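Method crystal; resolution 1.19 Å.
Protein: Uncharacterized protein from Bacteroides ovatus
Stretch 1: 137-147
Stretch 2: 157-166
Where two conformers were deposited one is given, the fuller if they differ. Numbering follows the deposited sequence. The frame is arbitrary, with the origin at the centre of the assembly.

Stretch 1 (137-147) KGCDFKEITIP
Stretch 2 157-166: AFATCESLEY

Neighbouring coils of a chain can pack side by side with little regular sheet between them, and residues 137-147 and 157-166 of this Bacteroides ovatus protein illustrate how. The two run parallel, CA atoms pairing Lys137 with Ala159 (4.9 Å), Gly138 with Cys161 (4.7 Å), Lys142 with Leu164 (4.2 Å) and Glu143 with Tyr166 (4.6 Å); 845 Å² is buried.

Backbone hydrogen bonds cross at two places. Gly138 N donates to Ala159 O (2.9 Å). Farther along, Lys142 O accepts from Glu165 N (2.8 Å) and Tyr166 N (3.2 Å), and Ile144 N donates to Tyr166 O (3.0 Å), making Glu143–Tyr166 a parallel bridge with both side chains on one face; residues 143-145 form a strand, and the rest of stretch 1 is loop or turn. Gly138 adopts phi/psi 89/-4, where a CB would jam against the preceding carbonyl.

Stretch 2 turns twice, type II over Phe158–Cys161 (Thr160 at 62/28), which includes Ala159, and type I over Cys161–Leu164, the latter closed by Leu164 N to Cys161 O (3.2 Å). Between the two places a water bridges the stretches: it donates to Cys139 O and Phe141 O (both 2.8 Å) and accepts from Ser163 N (2.9 Å). Phe141 O and Leu164 N lie 3.1 Å apart, but the angle is too poor for a hydrogen bond.

One side-chain hydrogen bond crosses directly: Ser163 OG (chi1 m) donates to Asp140 OD1 (chi1 t) at 2.7 Å. Lys142 NZ and Glu165 OE2, 4.3 Å apart, stop short of a salt bridge.

Apolar packing occupies the buried side. Phe158 (m, chi2 -77°) points its CB away, yet its ring reaches back: CE1 lies 3.7 Å from Ile144 CD1 (tt), CZ 3.8 Å from Ile146 CD1 (mm). It meets Phe141 (m) edge to edge, Phe158 CE1 to Phe141 CE2 4.4 Å. Leu164 (tp) brings CD1 within 4.2 Å of Ile144 CG2 and 4.3 Å of Phe141 CB.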

# COMPACT_ATOMS: atom_id res chain seq x y z
N LYS A 137 0.88 -5.90 -13.49
CA LYS A 137 0.64 -4.48 -13.24
C LYS A 137 -0.24 -3.89 -14.34
O LYS A 137 0.09 -3.94 -15.54
CB LYS A 137 1.96 -3.74 -13.10
CG LYS A 137 1.81 -2.25 -12.86
CD LYS A 137 3.14 -1.58 -12.53
CE LYS A 137 2.94 -0.15 -12.07
NZ LYS A 137 4.22 0.44 -11.57
N GLY A 138 -1.39 -3.36 -13.98
CA GLY A 138 -2.29 -2.74 -14.95
C GLY A 138 -3.28 -3.67 -15.60
O GLY A 138 -4.13 -3.21 -16.34
N CYS A 139 -3.23 -4.95 -15.31
CA CYS A 139 -4.22 -5.86 -15.91
C CYS A 139 -5.61 -5.54 -15.42
O CYS A 139 -5.79 -5.04 -14.32
CB CYS A 139 -3.88 -7.30 -15.56
SG CYS A 139 -2.45 -7.97 -16.46
N ASP A 140 -6.61 -5.83 -16.25
CA ASP A 140 -8.00 -5.41 -16.00
C ASP A 140 -8.89 -6.53 -15.41
O ASP A 140 -10.11 -6.48 -15.55
CB ASP A 140 -8.64 -4.79 -17.25
CG ASP A 140 -9.69 -3.77 -16.89
OD1 ASP A 140 -9.50 -3.06 -15.87
OD2 ASP A 140 -10.69 -3.70 -17.62
N PHE A 141 -8.27 -7.48 -14.71
CA PHE A 141 -8.96 -8.54 -13.95
C PHE A 141 -9.99 -8.00 -12.98
O PHE A 141 -9.67 -7.08 -12.22
CB PHE A 141 -7.96 -9.35 -13.06
CG PHE A 141 -6.74 -9.87 -13.77
CD1 PHE A 141 -6.79 -10.36 -15.06
CD2 PHE A 141 -5.50 -9.90 -13.10
CE1 PHE A 141 -5.68 -10.86 -15.68
CE2 PHE A 141 -4.39 -10.38 -13.74
CZ PHE A 141 -4.48 -10.88 -15.02
N LYS A 142 -11.14 -8.65 -12.90
CA LYS A 142 -12.06 -8.43 -11.78
C LYS A 142 -11.72 -9.32 -10.58
O LYS A 142 -12.02 -8.95 -9.44
CB LYS A 142 -13.49 -8.71 -12.22
CG LYS A 142 -14.51 -8.45 -11.18
CD LYS A 142 -15.94 -8.67 -11.76
CE LYS A 142 -17.01 -8.48 -10.69
NZ LYS A 142 -18.32 -8.12 -11.31
N GLU A 143 -11.17 -10.51 -10.84
CA GLU A 143 -10.88 -11.44 -9.79
C GLU A 143 -9.65 -12.18 -10.17
O GLU A 143 -9.32 -12.35 -11.35
CB GLU A 143 -12.06 -12.37 -9.57
CG GLU A 143 -12.41 -13.31 -10.65
CD GLU A 143 -13.51 -14.25 -10.14
OE1 GLU A 143 -14.68 -13.87 -10.25
OE2 GLU A 143 -13.19 -15.30 -9.52
N ILE A 144 -8.93 -12.63 -9.17
CA ILE A 144 -7.83 -13.58 -9.37
C ILE A 144 -7.66 -14.48 -8.14
O ILE A 144 -7.75 -14.00 -6.99
CB ILE A 144 -6.50 -12.90 -9.76
CG1 ILE A 144 -5.52 -13.95 -10.32
CG2 ILE A 144 -5.95 -12.12 -8.58
CD1 ILE A 144 -4.31 -13.42 -10.94
N THR A 145 -7.49 -15.77 -8.41
CA THR A 145 -7.15 -16.74 -7.37
C THR A 145 -5.72 -17.20 -7.52
O THR A 145 -5.29 -17.65 -8.61
CB THR A 145 -8.15 -17.91 -7.41
OG1 THR A 145 -9.46 -17.40 -7.14
CG2 THR A 145 -7.80 -18.98 -6.37
N ILE A 146 -4.96 -17.03 -6.45
CA ILE A 146 -3.53 -17.41 -6.43
C ILE A 146 -3.42 -18.81 -5.87
O ILE A 146 -3.86 -19.06 -4.77
CB ILE A 146 -2.65 -16.50 -5.51
CG1 ILE A 146 -2.85 -15.01 -5.80
CG2 ILE A 146 -1.16 -16.89 -5.61
CD1 ILE A 146 -2.63 -14.57 -7.25
N PRO A 147 -2.85 -19.76 -6.64
CA PRO A 147 -2.72 -21.14 -6.18
C PRO A 147 -1.98 -21.26 -4.84
O PRO A 147 -1.07 -20.46 -4.53
CB PRO A 147 -1.94 -21.80 -7.34
CG PRO A 147 -2.32 -21.07 -8.53
CD PRO A 147 -2.42 -19.64 -8.05
N ALA A 157 3.00 -6.55 -7.96
CA ALA A 157 2.53 -7.55 -8.94
C ALA A 157 1.13 -7.26 -9.45
O ALA A 157 0.84 -7.58 -10.60
CB ALA A 157 2.61 -8.96 -8.34
N PHE A 158 0.27 -6.65 -8.62
CA PHE A 158 -1.09 -6.31 -8.98
C PHE A 158 -1.33 -4.81 -8.87
O PHE A 158 -2.47 -4.36 -8.73
CB PHE A 158 -2.09 -7.11 -8.12
CG PHE A 158 -1.97 -8.57 -8.36
CD1 PHE A 158 -2.51 -9.11 -9.51
CD2 PHE A 158 -1.28 -9.41 -7.48
CE1 PHE A 158 -2.40 -10.45 -9.82
CE2 PHE A 158 -1.17 -10.77 -7.78
CZ PHE A 158 -1.71 -11.25 -8.96
N ALA A 159 -0.27 -4.02 -8.93
CA ALA A 159 -0.46 -2.56 -8.84
C ALA A 159 -1.27 -2.05 -10.04
O ALA A 159 -1.09 -2.55 -11.17
CB ALA A 159 0.87 -1.84 -8.76
N THR A 160 -2.14 -1.07 -9.80
CA THR A 160 -2.93 -0.41 -10.83
C THR A 160 -3.85 -1.39 -11.53
O THR A 160 -4.28 -1.11 -12.65
CB THR A 160 -2.08 0.46 -11.80
OG1 THR A 160 -1.40 -0.33 -12.75
CG2 THR A 160 -1.08 1.28 -11.08
N CYS A 161 -4.26 -2.45 -10.86
CA CYS A 161 -5.31 -3.33 -11.37
C CYS A 161 -6.65 -2.70 -10.95
O CYS A 161 -7.22 -2.99 -9.88
CB CYS A 161 -5.13 -4.73 -10.85
SG CYS A 161 -3.66 -5.57 -11.55
N GLU A 162 -7.13 -1.79 -11.80
CA GLU A 162 -8.19 -0.86 -11.42
C GLU A 162 -9.60 -1.45 -11.44
O GLU A 162 -10.52 -0.80 -10.97
CB GLU A 162 -8.11 0.45 -12.24
CG GLU A 162 -6.79 1.22 -11.97
CD GLU A 162 -6.65 2.53 -12.70
OE1 GLU A 162 -7.30 2.74 -13.74
OE2 GLU A 162 -5.86 3.36 -12.22
N SER A 163 -9.75 -2.69 -11.93
CA SER A 163 -11.02 -3.38 -11.89
C SER A 163 -11.04 -4.50 -10.84
O SER A 163 -12.08 -5.14 -10.68
CB SER A 163 -11.36 -4.00 -13.26
OG SER A 163 -11.58 -2.98 -14.19
N LEU A 164 -9.92 -4.75 -10.16
CA LEU A 164 -9.83 -5.90 -9.25
C LEU A 164 -10.74 -5.71 -8.03
O LEU A 164 -10.61 -4.72 -7.29
CB LEU A 164 -8.40 -6.09 -8.80
CG LEU A 164 -8.06 -7.33 -7.99
CD1 LEU A 164 -8.23 -8.63 -8.81
CD2 LEU A 164 -6.60 -7.23 -7.48
N GLU A 165 -11.65 -6.66 -7.83
CA GLU A 165 -12.58 -6.68 -6.74
C GLU A 165 -12.45 -7.88 -5.83
O GLU A 165 -12.99 -7.89 -4.73
CB GLU A 165 -14.03 -6.64 -7.27
CG GLU A 165 -14.41 -5.38 -8.05
CD GLU A 165 -15.87 -5.34 -8.45
OE1 GLU A 165 -16.74 -5.76 -7.67
OE2 GLU A 165 -16.15 -4.84 -9.55
N TYR A 166 -11.74 -8.92 -6.27
CA TYR A 166 -11.61 -10.12 -5.47
C TYR A 166 -10.23 -10.67 -5.69
O TYR A 166 -9.83 -10.89 -6.85
CB TYR A 166 -12.64 -11.15 -5.85
CG TYR A 166 -12.44 -12.40 -5.04
CD1 TYR A 166 -12.83 -12.45 -3.70
CD2 TYR A 166 -11.76 -13.50 -5.58
CE1 TYR A 166 -12.64 -13.59 -2.94
CE2 TYR A 166 -11.55 -14.65 -4.81
CZ TYR A 166 -11.98 -14.68 -3.50
OH TYR A 166 -11.75 -15.82 -2.77
O HOH W 1 -6.69 -1.95 -14.93
O HOH W 2 -7.95 -4.90 -12.58
O HOH W 3 -11.01 -18.13 -4.42